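Local atomic coordinates of genome polyprotein (Rhinovirus C, PDB entry 6KU8), a protein that probably cleaves the viral polyprotein as a 3C cysteine protease of chymotrypsin-like fold, bound in this crystal to the inhibitor rupintrivir. Residues H19-S24 / D48-D53; V40-E45 / E74-W79; V161-G166 / A175-K180. All coordinates share one frame; numbering follows the deposited sequence.

Interaction 1: H19-S24 / D48-D53; sequences HVITTS and DSVTID
His19 and Asp53 meet at one end of the antiparallel pairing that closes a six-stranded beta barrel, where strand 18-23, the first of the barrel, runs beside strand 49-52. The His19 side chain can be followed outward. CB lies 3.6 Å from Ile52 CG2, an apolar contact that continues to CG. The ring is then turned so that ND1 reaches Asp53 OD2 at 2.6 Å, with the oxygen close to the ring plane and the N-H pointing almost straight at it. OD2 is met on its syn side, although the ring and carboxylate planes stand 45° apart. The other oxygen, OD1, takes the backbone N-H of Val20 at 3.0 Å, which pins the carboxylate by both oxygens. An acid suits this strand end because its two acceptors serve a side-chain and a main-chain donor at once. The Asp53 N-H bonds to Val20 O, and Thr22 N bonds to Thr51 O two residues further on. Between these rungs Ile21 and Ile52 form a non-hydrogen-bonded pair whose branched side chains enter the barrel interior, where both reach strand 75-80. Ile21 CG1 is anti to its backbone N (chi1 -154°), and the extended chi2 carries CD1 to 4.0 Å from Val50 CB. Thr22 and Thr51 lie on the other face, and Thr51 OG1 bonds to Glu56. Beyond them a water takes over as bridge, donating to Thr22 O at 2.6 Å and accepting from Thr51 N.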
loop_
_atom_site.group_PDB
_atom_site.type_symbol
_atom_site.label_atom_id
_atom_site.label_comp_id
_atom_site.label_asym_id
_atom_site.label_seq_id
_atom_site.Cartn_x
_atom_site.Cartn_y
_atom_site.Cartn_z
ATOM N N HIS A 19 8.354 -4.528 3.987
ATOM C CA HIS A 19 9.034 -5.747 3.583
ATOM C C HIS A 19 8.747 -6.027 2.115
ATOM O O HIS A 19 7.721 -5.600 1.567
ATOM C CB HIS A 19 8.599 -6.936 4.446
ATOM C CG HIS A 19 8.803 -6.701 5.909
ATOM N ND1 HIS A 19 9.939 -7.107 6.575
ATOM C CD2 HIS A 19 8.045 -6.043 6.819
ATOM C CE1 HIS A 19 9.860 -6.737 7.841
ATOM N NE2 HIS A 19 8.720 -6.090 8.016
ATOM N N VAL A 20 9.666 -6.752 1.486
ATOM C CA VAL A 20 9.517 -7.165 0.096
ATOM C C VAL A 20 8.685 -8.435 0.074
ATOM O O VAL A 20 9.071 -9.448 0.661
ATOM C CB VAL A 20 10.882 -7.405 -0.567
ATOM C CG1 VAL A 20 10.695 -7.883 -1.989
ATOM C CG2 VAL A 20 11.775 -6.161 -0.489
ATOM N N ILE A 21 7.552 -8.389 -0.609
ATOM C CA ILE A 21 6.695 -9.554 -0.782
ATOM C C ILE A 21 6.823 -9.994 -2.231
ATOM O O ILE A 21 6.760 -9.166 -3.147
ATOM C CB ILE A 21 5.237 -9.233 -0.402
ATOM C CG1 ILE A 21 4.491 -10.492 0.038
ATOM C CG2 ILE A 21 4.516 -8.583 -1.560
ATOM C CD1 ILE A 21 3.222 -10.191 0.846
ATOM N N THR A 22 7.053 -11.287 -2.436
ATOM C CA THR A 22 7.283 -11.849 -3.761
ATOM C C THR A 22 6.156 -12.828 -4.040
ATOM O O THR A 22 5.940 -13.756 -3.256
ATOM C CB THR A 22 8.641 -12.557 -3.844
ATOM O OG1 THR A 22 9.686 -11.641 -3.503
ATOM C CG2 THR A 22 8.900 -13.086 -5.265
ATOM N N THR A 23 5.422 -12.600 -5.125
ATOM C CA THR A 23 4.412 -13.536 -5.607
ATOM C C THR A 23 4.680 -13.821 -7.079
ATOM O O THR A 23 5.620 -13.290 -7.675
ATOM C CB THR A 23 2.981 -13.000 -5.415
ATOM O OG1 THR A 23 2.671 -12.044 -6.444
ATOM C CG2 THR A 23 2.812 -12.357 -4.038
ATOM N N SER A 24 3.832 -14.657 -7.682
ATOM C CA SER A 24 3.936 -14.875 -9.116
ATOM C C SER A 24 3.750 -13.582 -9.899
ATOM O O SER A 24 4.175 -13.504 -11.054
ATOM C CB SER A 24 2.914 -15.924 -9.563
ATOM O OG SER A 24 1.597 -15.513 -9.239
ATOM N N ASP A 48 -1.964 -18.685 0.376
ATOM C CA ASP A 48 -2.090 -19.033 1.785
ATOM C C ASP A 48 -0.763 -18.919 2.513
ATOM O O ASP A 48 -0.744 -18.810 3.742
ATOM C CB ASP A 48 -2.661 -20.443 1.937
ATOM C CG ASP A 48 -4.111 -20.528 1.502
ATOM O OD1 ASP A 48 -4.505 -21.589 0.976
ATOM O OD2 ASP A 48 -4.851 -19.535 1.679
ATOM N N SER A 49 0.344 -18.934 1.791
ATOM C CA SER A 49 1.598 -18.464 2.343
ATOM C C SER A 49 2.255 -17.566 1.311
ATOM O O SER A 49 2.070 -17.737 0.098
ATOM C CB SER A 49 2.531 -19.626 2.768
ATOM O OG SER A 49 3.307 -20.089 1.690
ATOM N N VAL A 50 2.996 -16.583 1.814
ATOM C CA VAL A 50 3.595 -15.545 0.995
ATOM C C VAL A 50 5.084 -15.502 1.293
ATOM O O VAL A 50 5.525 -15.795 2.411
ATOM C CB VAL A 50 2.942 -14.163 1.250
ATOM C CG1 VAL A 50 1.478 -14.171 0.807
ATOM C CG2 VAL A 50 3.036 -13.798 2.725
ATOM N N THR A 51 5.858 -15.151 0.275
ATOM C CA THR A 51 7.293 -14.935 0.418
ATOM C C THR A 51 7.528 -13.503 0.881
ATOM O O THR A 51 7.274 -12.551 0.134
ATOM C CB THR A 51 8.008 -15.195 -0.900
ATOM O OG1 THR A 51 7.604 -16.469 -1.407
ATOM C CG2 THR A 51 9.519 -15.193 -0.688
ATOM N N ILE A 52 8.018 -13.354 2.109
ATOM C CA ILE A 52 8.361 -12.062 2.685
ATOM C C ILE A 52 9.859 -12.058 2.961
ATOM O O ILE A 52 10.363 -12.941 3.664
ATOM C CB ILE A 52 7.567 -11.795 3.966
ATOM C CG1 ILE A 52 6.065 -11.815 3.655
ATOM C CG2 ILE A 52 7.987 -10.477 4.582
ATOM C CD1 ILE A 52 5.206 -11.713 4.885
ATOM N N ASP A 53 10.564 -11.068 2.408
ATOM C CA ASP A 53 12.020 -10.967 2.539
ATOM C C ASP A 53 12.683 -12.325 2.284
ATOM O O ASP A 53 13.591 -12.748 3.002
ATOM C CB ASP A 53 12.422 -10.406 3.914
ATOM C CG ASP A 53 11.909 -8.984 4.155
ATOM O OD1 ASP A 53 11.688 -8.258 3.162
ATOM O OD2 ASP A 53 11.721 -8.585 5.337
HETATM O O HOH W 1 4.461 -15.709 -2.395
#

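Interaction 2: V40-E45 / E74-W79; sequences VPTHAE and EITLLW. With AG7 (4-{2-(4-fluoro-benzyl)-6-methyl-5-[(5-methyl-isoxazole-3-carbonyl)-amino]-4-oxo-heptanoylamino}-5-(2-oxo-pyrrolidin-3-yl)-pentanoic acid ethyl ester), chain B.
Val40 and Thr76 form the hydrogen-bonded pair that joins strand 37-41 to strand 75-80 in the six-stranded barrel. The backbone bonds come first: Val40 N to Thr76 O and Thr76 N to Val40 O are both 2.9 Å. Past Pro41, whose nitrogen carries no hydrogen, the chain turns into a 3-10 segment, and Thr42 N bonds to Glu74 O from above the carbonyl plane. The apolar contact is that of Val40 with Leu78, CG1 to CD1 at 3.8 Å, the two side chains crossing at about a right angle. Among the polar side chains, the hydroxyls of Thr42 and Thr76 approach to 2.7 Å between their OG1 atoms, and one water accepts from both Thr42 OG1 and Glu74 N. Glu74, its chain bent at chi2, presents OE2 to two donors of His43: the backbone N at 2.9 Å, on the syn lone pair, and ND1 at the ring edge, where 2.4 Å is short enough to be doubtful in detail. Ring and carboxylate planes are 22° apart. The inhibitor covers one face of the imidazole, its C05 lying 3.3 Å above the ring centre, while Pro41 CB lies over the opposite face, toward the rim. His43 also touches Cys150. The backbone N-H of His43 thus holds the carboxylate that meets its ring at ND1, and NE2 lies on the ring's other side, an orientation consistent with the Cys-His-Glu triad of 3C proteases.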
loop_
_atom_site.group_PDB
_atom_site.type_symbol
_atom_site.label_atom_id
_atom_site.label_comp_id
_atom_site.label_asym_id
_atom_site.label_seq_id
_atom_site.Cartn_x
_atom_site.Cartn_y
_atom_site.Cartn_z
ATOM N N VAL A 40 -1.253 -5.334 1.497
ATOM C CA VAL A 40 -0.641 -5.579 0.191
ATOM C C VAL A 40 -1.655 -5.272 -0.887
ATOM O O VAL A 40 -2.876 -5.330 -0.661
ATOM C CB VAL A 40 -0.176 -7.038 0.044
ATOM C CG1 VAL A 40 0.906 -7.376 1.060
ATOM C CG2 VAL A 40 -1.368 -7.989 0.224
ATOM N N PRO A 41 -1.195 -4.969 -2.088
ATOM C CA PRO A 41 -2.149 -4.762 -3.178
ATOM C C PRO A 41 -2.880 -6.063 -3.499
ATOM O O PRO A 41 -2.284 -7.143 -3.528
ATOM C CB PRO A 41 -1.267 -4.280 -4.337
ATOM C CG PRO A 41 0.007 -3.736 -3.630
ATOM C CD PRO A 41 0.195 -4.710 -2.517
ATOM N N THR A 42 -4.192 -5.954 -3.712
ATOM C CA THR A 42 -4.992 -7.142 -4.014
ATOM C C THR A 42 -4.483 -7.860 -5.259
ATOM O O THR A 42 -4.483 -9.095 -5.310
ATOM C CB THR A 42 -6.463 -6.763 -4.185
ATOM O OG1 THR A 42 -6.951 -6.227 -2.953
ATOM C CG2 THR A 42 -7.303 -7.997 -4.561
ATOM N N HIS A 43 -4.033 -7.109 -6.271
ATOM C CA HIS A 43 -3.584 -7.751 -7.508
ATOM C C HIS A 43 -2.222 -8.426 -7.379
ATOM O O HIS A 43 -1.742 -8.997 -8.364
ATOM C CB HIS A 43 -3.562 -6.739 -8.659
ATOM C CG HIS A 43 -2.485 -5.697 -8.546
ATOM N ND1 HIS A 43 -2.727 -4.418 -8.078
ATOM C CD2 HIS A 43 -1.162 -5.742 -8.846
ATOM C CE1 HIS A 43 -1.601 -3.722 -8.097
ATOM N NE2 HIS A 43 -0.638 -4.500 -8.563
ATOM N N ALA A 44 -1.575 -8.368 -6.212
ATOM C CA ALA A 44 -0.421 -9.229 -5.987
ATOM C C ALA A 44 -0.834 -10.688 -5.866
ATOM O O ALA A 44 0.010 -11.577 -6.023
ATOM C CB ALA A 44 0.350 -8.784 -4.736
ATOM N N GLU A 45 -2.113 -10.948 -5.593
ATOM C CA GLU A 45 -2.678 -12.300 -5.557
ATOM C C GLU A 45 -1.942 -13.206 -4.574
ATOM O O GLU A 45 -1.534 -14.324 -4.906
ATOM C CB GLU A 45 -2.702 -12.914 -6.958
ATOM C CG GLU A 45 -3.690 -12.225 -7.885
ATOM C CD GLU A 45 -3.628 -12.760 -9.305
ATOM O OE1 GLU A 45 -3.126 -13.895 -9.495
ATOM O OE2 GLU A 45 -4.077 -12.042 -10.231
ATOM N N GLU A 74 -8.565 -2.528 -3.936
ATOM C CA GLU A 74 -7.205 -2.932 -4.295
ATOM C C GLU A 74 -6.352 -3.148 -3.046
ATOM O O GLU A 74 -5.141 -3.420 -3.169
ATOM C CB GLU A 74 -6.497 -1.911 -5.205
ATOM C CG GLU A 74 -6.088 -2.397 -6.585
ATOM C CD GLU A 74 -5.772 -3.891 -6.672
ATOM O OE1 GLU A 74 -6.707 -4.679 -6.873
ATOM O OE2 GLU A 74 -4.591 -4.274 -6.594
ATOM N N ILE A 75 -6.926 -3.027 -1.854
ATOM C CA ILE A 75 -6.229 -3.300 -0.608
ATOM C C ILE A 75 -6.643 -4.664 -0.076
ATOM O O ILE A 75 -7.837 -4.947 0.096
ATOM C CB ILE A 75 -6.500 -2.212 0.440
ATOM C CG1 ILE A 75 -5.812 -0.912 0.036
ATOM C CG2 ILE A 75 -6.028 -2.686 1.805
ATOM C CD1 ILE A 75 -6.326 0.260 0.766
ATOM N N THR A 76 -5.649 -5.495 0.217
ATOM C CA THR A 76 -5.840 -6.754 0.914
ATOM C C THR A 76 -5.082 -6.700 2.232
ATOM O O THR A 76 -3.927 -6.259 2.263
ATOM C CB THR A 76 -5.353 -7.918 0.053
ATOM O OG1 THR A 76 -6.246 -8.081 -1.054
ATOM C CG2 THR A 76 -5.291 -9.193 0.862
ATOM N N LEU A 77 -5.750 -7.106 3.320
ATOM C CA LEU A 77 -5.116 -7.246 4.625
ATOM C C LEU A 77 -4.611 -8.671 4.778
ATOM O O LEU A 77 -5.343 -9.624 4.488
ATOM C CB LEU A 77 -6.096 -6.935 5.768
ATOM C CG LEU A 77 -6.882 -5.620 5.828
ATOM C CD1 LEU A 77 -7.543 -5.456 7.186
ATOM C CD2 LEU A 77 -5.989 -4.430 5.531
ATOM N N LEU A 78 -3.366 -8.824 5.219
ATOM C CA LEU A 78 -2.828 -10.131 5.578
ATOM C C LEU A 78 -2.606 -10.170 7.079
ATOM O O LEU A 78 -1.986 -9.260 7.642
ATOM C CB LEU A 78 -1.512 -10.431 4.864
ATOM C CG LEU A 78 -1.455 -10.285 3.347
ATOM C CD1 LEU A 78 -0.030 -10.563 2.883
ATOM C CD2 LEU A 78 -2.469 -11.211 2.684
ATOM N N TRP A 79 -3.124 -11.204 7.729
ATOM C CA TRP A 79 -2.797 -11.478 9.125
ATOM C C TRP A 79 -1.796 -12.625 9.101
ATOM O O TRP A 79 -2.124 -13.738 8.674
ATOM C CB TRP A 79 -4.038 -11.819 9.948
ATOM C CG TRP A 79 -5.093 -10.739 9.956
ATOM C CD1 TRP A 79 -6.042 -10.514 8.999
ATOM C CD2 TRP A 79 -5.326 -9.767 10.987
ATOM N NE1 TRP A 79 -6.837 -9.454 9.358
ATOM C CE2 TRP A 79 -6.420 -8.980 10.576
ATOM C CE3 TRP A 79 -4.715 -9.487 12.210
ATOM C CZ2 TRP A 79 -6.922 -7.935 11.353
ATOM C CZ3 TRP A 79 -5.208 -8.441 12.981
ATOM C CH2 TRP A 79 -6.303 -7.677 12.549
HETATM C C01 AG7 B . -2.162 -1.105 -14.022
HETATM C C02 AG7 B . -2.139 -2.525 -13.482
HETATM O O03 AG7 B . -1.584 -0.169 -13.550
HETATM C C04 AG7 B . -1.685 -2.654 -12.035
HETATM C C05 AG7 B . -2.152 -4.045 -11.644
HETATM C C06 AG7 B . -3.649 -4.039 -11.296
HETATM C C07 AG7 B . -4.148 -3.112 -10.394
HETATM C C08 AG7 B . -5.496 -3.101 -10.080
HETATM C C09 AG7 B . -6.363 -4.016 -10.668
HETATM C C10 AG7 B . -5.870 -4.945 -11.573
HETATM C C11 AG7 B . -4.516 -4.958 -11.888
HETATM N N12 AG7 B . 0.565 -1.717 -11.065
HETATM C C13 AG7 B . 2.018 -1.577 -11.267
HETATM C C14 AG7 B . 2.254 -0.076 -11.212
HETATM C C15 AG7 B . 1.730 0.601 -12.535
HETATM C C16 AG7 B . 2.328 2.098 -12.608
HETATM N N17 AG7 B . 2.659 2.354 -13.864
HETATM O O18 AG7 B . 2.437 2.834 -11.686
HETATM C C19 AG7 B . 2.993 -2.332 -10.355
HETATM C C20 AG7 B . 2.391 -3.668 -9.893
HETATM C C21 AG7 B . 3.061 -4.593 -10.884
HETATM O O22 AG7 B . 2.382 -5.677 -11.431
HETATM O O23 AG7 B . 4.169 -4.333 -11.205
HETATM C C47 AG7 B . -0.168 -2.473 -12.067
HETATM O O48 AG7 B . 0.446 -2.950 -12.960
HETATM C C50 AG7 B . 3.170 -6.358 -12.360
HETATM C C53 AG7 B . 2.519 -7.712 -12.638
HETATM C C57 AG7 B . -3.029 -1.035 -15.265
HETATM N N58 AG7 B . -3.214 0.315 -15.635
HETATM C C59 AG7 B . -4.462 0.682 -16.209
HETATM O O60 AG7 B . -5.396 -0.030 -16.405
HETATM C C78 AG7 B . -2.342 -1.723 -16.446
HETATM C C81 AG7 B . -3.253 -1.868 -17.672
HETATM F F1 AG7 B . -7.696 -3.994 -10.355
HETATM C C82 AG7 B . -1.074 -0.946 -16.814
HETATM C C83 AG7 B . 2.361 1.138 -14.725
HETATM C C84 AG7 B . 2.156 -0.024 -13.645
HETATM C C1 AG7 B . -4.410 2.121 -16.560
HETATM O O HOH W 2 -9.569 -5.153 -3.146
HETATM O O HOH W 3 -5.679 -10.440 -2.350
#

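Interaction 3: V161-G166 / A175-K180; sequences VAIHVG and AALLRK. With AG7 (4-{2-(4-fluoro-benzyl)-6-methyl-5-[(5-methyl-isoxazole-3-carbonyl)-amino]-4-oxo-heptanoylamino}-5-(2-oxo-pyrrolidin-3-yl)-pentanoic acid ethyl ester), chain B.
Strand 159-167 of a beta hairpin lines the inhibitor pocket with His164, Val165 and Gly166, and its backbone pairing with strand 172-176 carries this contact. Ile163 and Ala175 make the hydrogen-bonded pair: Ala175 N bonds to Ile163 O at 2.9 Å, and Ile163 N reaches Ala175 O at 3.3 Å. Next to them Ala162 and Ala176 sit only 4.5 Å apart between their CA atoms, and Ala162 CB comes within 3.2 Å of Ala175 O, an approach suited to a small residue. Leu177 N then bonds to Val161 O from above the carbonyl plane, and a water donates to both Val161 O and Leu177 O where the strands part. The apolar side chains close over these rungs. Leu177 CG, anti to its own carbonyl carbon (chi1 -68°), lies against Ala162 CA, and CD1 continues to Ile163 CG2 at 4.2 Å. From the pocket end Val165 CG1 meets Ala175 CB at 4.0 Å. Between Ile163 and Val165, His164 points away from the partner strand, with CG anti to the backbone N (chi1 -176°); its NE2 gives a nearly straight hydrogen bond of 2.9 Å to O18 of the inhibitor's lactam, the group that stands in for glutamine. Tyr141 OH bonds to ND1, which would leave NE2 as the donor. Val165 O takes a weak bond from inhibitor N12. Classic bulges lie at Val161-Ala162 opposite Ile154, and at Val165-Gly166 opposite Tyr173. Leu139 of strand 138-141 packs on Val161, Ala162 and Ala176, while Ile163, Ala175 and Leu177 rest on Ile75 of strand 75-80.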
loop_
_atom_site.group_PDB
_atom_site.type_symbol
_atom_site.label_atom_id
_atom_site.label_comp_id
_atom_site.label_asym_id
_atom_site.label_seq_id
_atom_site.Cartn_x
_atom_site.Cartn_y
_atom_site.Cartn_z
ATOM N N VAL A 161 -1.149 7.626 3.828
ATOM C CA VAL A 161 -2.382 8.011 3.170
ATOM C C VAL A 161 -2.829 7.037 2.084
ATOM O O VAL A 161 -4.035 6.982 1.784
ATOM C CB VAL A 161 -2.201 9.443 2.623
ATOM C CG1 VAL A 161 -2.350 9.556 1.121
ATOM C CG2 VAL A 161 -3.015 10.452 3.426
ATOM N N ALA A 162 -1.934 6.232 1.517
ATOM C CA ALA A 162 -2.329 5.276 0.484
ATOM C C ALA A 162 -1.184 4.301 0.245
ATOM O O ALA A 162 -0.059 4.530 0.685
ATOM C CB ALA A 162 -2.706 5.978 -0.834
ATOM N N ILE A 163 -1.497 3.189 -0.428
ATOM C CA ILE A 163 -0.486 2.356 -1.065
ATOM C C ILE A 163 -0.673 2.458 -2.575
ATOM O O ILE A 163 -1.804 2.523 -3.076
ATOM C CB ILE A 163 -0.534 0.889 -0.585
ATOM C CG1 ILE A 163 -1.870 0.240 -0.987
ATOM C CG2 ILE A 163 -0.223 0.829 0.938
ATOM C CD1 ILE A 163 -1.914 -1.277 -0.771
ATOM N N HIS A 164 0.440 2.498 -3.290
ATOM C CA HIS A 164 0.402 2.666 -4.732
ATOM C C HIS A 164 -0.129 1.404 -5.396
ATOM O O HIS A 164 0.337 0.300 -5.092
ATOM C CB HIS A 164 1.797 2.975 -5.267
ATOM C CG HIS A 164 1.792 3.254 -6.727
ATOM N ND1 HIS A 164 1.242 4.403 -7.249
ATOM C CD2 HIS A 164 2.170 2.499 -7.784
ATOM C CE1 HIS A 164 1.329 4.369 -8.566
ATOM N NE2 HIS A 164 1.877 3.219 -8.916
ATOM N N VAL A 165 -1.086 1.552 -6.327
ATOM C CA VAL A 165 -1.676 0.342 -6.909
ATOM C C VAL A 165 -1.783 0.378 -8.437
ATOM O O VAL A 165 -2.022 -0.660 -9.057
ATOM C CB VAL A 165 -3.056 0.036 -6.292
ATOM C CG1 VAL A 165 -2.928 -0.323 -4.812
ATOM C CG2 VAL A 165 -4.032 1.208 -6.514
ATOM N N GLY A 166 -1.597 1.534 -9.064
ATOM C CA GLY A 166 -1.629 1.546 -10.520
ATOM C C GLY A 166 -1.179 2.860 -11.119
ATOM O O GLY A 166 -0.861 3.822 -10.412
ATOM N N ALA A 175 -4.532 3.381 -3.484
ATOM C CA ALA A 175 -5.702 2.956 -2.721
ATOM C C ALA A 175 -5.704 3.688 -1.381
ATOM O O ALA A 175 -4.747 3.577 -0.611
ATOM C CB ALA A 175 -5.686 1.438 -2.512
ATOM N N ALA A 176 -6.768 4.435 -1.100
ATOM C CA ALA A 176 -6.812 5.198 0.141
ATOM C C ALA A 176 -6.705 4.268 1.344
ATOM O O ALA A 176 -7.380 3.233 1.417
ATOM C CB ALA A 176 -8.091 6.030 0.227
ATOM N N LEU A 177 -5.816 4.614 2.271
ATOM C CA LEU A 177 -5.768 3.957 3.575
ATOM C C LEU A 177 -6.700 4.722 4.512
ATOM O O LEU A 177 -6.539 5.934 4.691
ATOM C CB LEU A 177 -4.342 3.926 4.127
ATOM C CG LEU A 177 -3.346 3.034 3.381
ATOM C CD1 LEU A 177 -1.931 3.372 3.821
ATOM C CD2 LEU A 177 -3.655 1.555 3.625
ATOM N N LEU A 178 -7.704 4.038 5.062
ATOM C CA LEU A 178 -8.656 4.664 5.970
ATOM C C LEU A 178 -8.634 3.935 7.309
ATOM O O LEU A 178 -8.596 2.701 7.359
ATOM C CB LEU A 178 -10.067 4.678 5.370
ATOM C CG LEU A 178 -10.163 5.347 3.998
ATOM C CD1 LEU A 178 -11.506 5.032 3.332
ATOM C CD2 LEU A 178 -9.941 6.857 4.112
ATOM N N ARG A 179 -8.632 4.702 8.399
ATOM C CA ARG A 179 -8.347 4.095 9.696
ATOM C C ARG A 179 -9.342 2.998 10.048
ATOM O O ARG A 179 -8.976 2.027 10.720
ATOM C CB ARG A 179 -8.328 5.150 10.797
ATOM C CG ARG A 179 -7.623 4.660 12.075
ATOM C CD ARG A 179 -7.502 5.801 13.067
ATOM N NE ARG A 179 -6.880 6.964 12.434
ATOM C CZ ARG A 179 -6.952 8.197 12.921
ATOM N NH1 ARG A 179 -7.641 8.428 14.040
ATOM N NH2 ARG A 179 -6.358 9.197 12.284
ATOM N N LYS A 180 -10.597 3.130 9.611
ATOM C CA LYS A 180 -11.606 2.122 9.922
ATOM C C LYS A 180 -11.273 0.757 9.337
ATOM O O LYS A 180 -11.791 -0.253 9.829
ATOM C CB LYS A 180 -12.987 2.575 9.422
ATOM C CG LYS A 180 -13.079 2.713 7.899
ATOM C CD LYS A 180 -14.451 3.231 7.447
ATOM C CE LYS A 180 -14.425 3.615 5.963
ATOM N NZ LYS A 180 -15.731 4.195 5.509
HETATM C C01 AG7 B . -2.162 -1.105 -14.022
HETATM C C02 AG7 B . -2.139 -2.525 -13.482
HETATM O O03 AG7 B . -1.584 -0.169 -13.550
HETATM C C04 AG7 B . -1.685 -2.654 -12.035
HETATM C C05 AG7 B . -2.152 -4.045 -11.644
HETATM C C06 AG7 B . -3.649 -4.039 -11.296
HETATM C C07 AG7 B . -4.148 -3.112 -10.394
HETATM C C08 AG7 B . -5.496 -3.101 -10.080
HETATM C C09 AG7 B . -6.363 -4.016 -10.668
HETATM C C10 AG7 B . -5.870 -4.945 -11.573
HETATM C C11 AG7 B . -4.516 -4.958 -11.888
HETATM N N12 AG7 B . 0.565 -1.717 -11.065
HETATM C C13 AG7 B . 2.018 -1.577 -11.267
HETATM C C14 AG7 B . 2.254 -0.076 -11.212
HETATM C C15 AG7 B . 1.730 0.601 -12.535
HETATM C C16 AG7 B . 2.328 2.098 -12.608
HETATM N N17 AG7 B . 2.659 2.354 -13.864
HETATM O O18 AG7 B . 2.437 2.834 -11.686
HETATM C C19 AG7 B . 2.993 -2.332 -10.355
HETATM C C20 AG7 B . 2.391 -3.668 -9.893
HETATM C C21 AG7 B . 3.061 -4.593 -10.884
HETATM O O22 AG7 B . 2.382 -5.677 -11.431
HETATM O O23 AG7 B . 4.169 -4.333 -11.205
HETATM C C47 AG7 B . -0.168 -2.473 -12.067
HETATM O O48 AG7 B . 0.446 -2.950 -12.960
HETATM C C50 AG7 B . 3.170 -6.358 -12.360
HETATM C C53 AG7 B . 2.519 -7.712 -12.638
HETATM C C57 AG7 B . -3.029 -1.035 -15.265
HETATM N N58 AG7 B . -3.214 0.315 -15.635
HETATM C C59 AG7 B . -4.462 0.682 -16.209
HETATM O O60 AG7 B . -5.396 -0.030 -16.405
HETATM C C78 AG7 B . -2.342 -1.723 -16.446
HETATM C C81 AG7 B . -3.253 -1.868 -17.672
HETATM F F1 AG7 B . -7.696 -3.994 -10.355
HETATM C C82 AG7 B . -1.074 -0.946 -16.814
HETATM C C83 AG7 B . 2.361 1.138 -14.725
HETATM C C84 AG7 B . 2.156 -0.024 -13.645
HETATM C C1 AG7 B . -4.410 2.121 -16.560
HETATM O O HOH W 4 -6.207 8.104 2.901
#

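Overall arrangement
Interactions 1 and 2 belong to the same six-stranded barrel, with centres about 11 Å apart, and their segments alternate along the chain. They meet inside it, where Ile21 packs on Val40 and Leu78, and through a probable hydrogen bond from Thr23 to Ala44. Interaction 3 follows later in the chain and belongs to the second, seven-stranded sheet; its centre is about 11 Å from that of interaction 2 and about 20 Å from that of interaction 1. His43 and Glu74 against Val165 join the two halves. The inhibitor touches both interactions 2 and 3, consistent with an active-site cleft between two beta domains, as in chymotrypsin-like proteases.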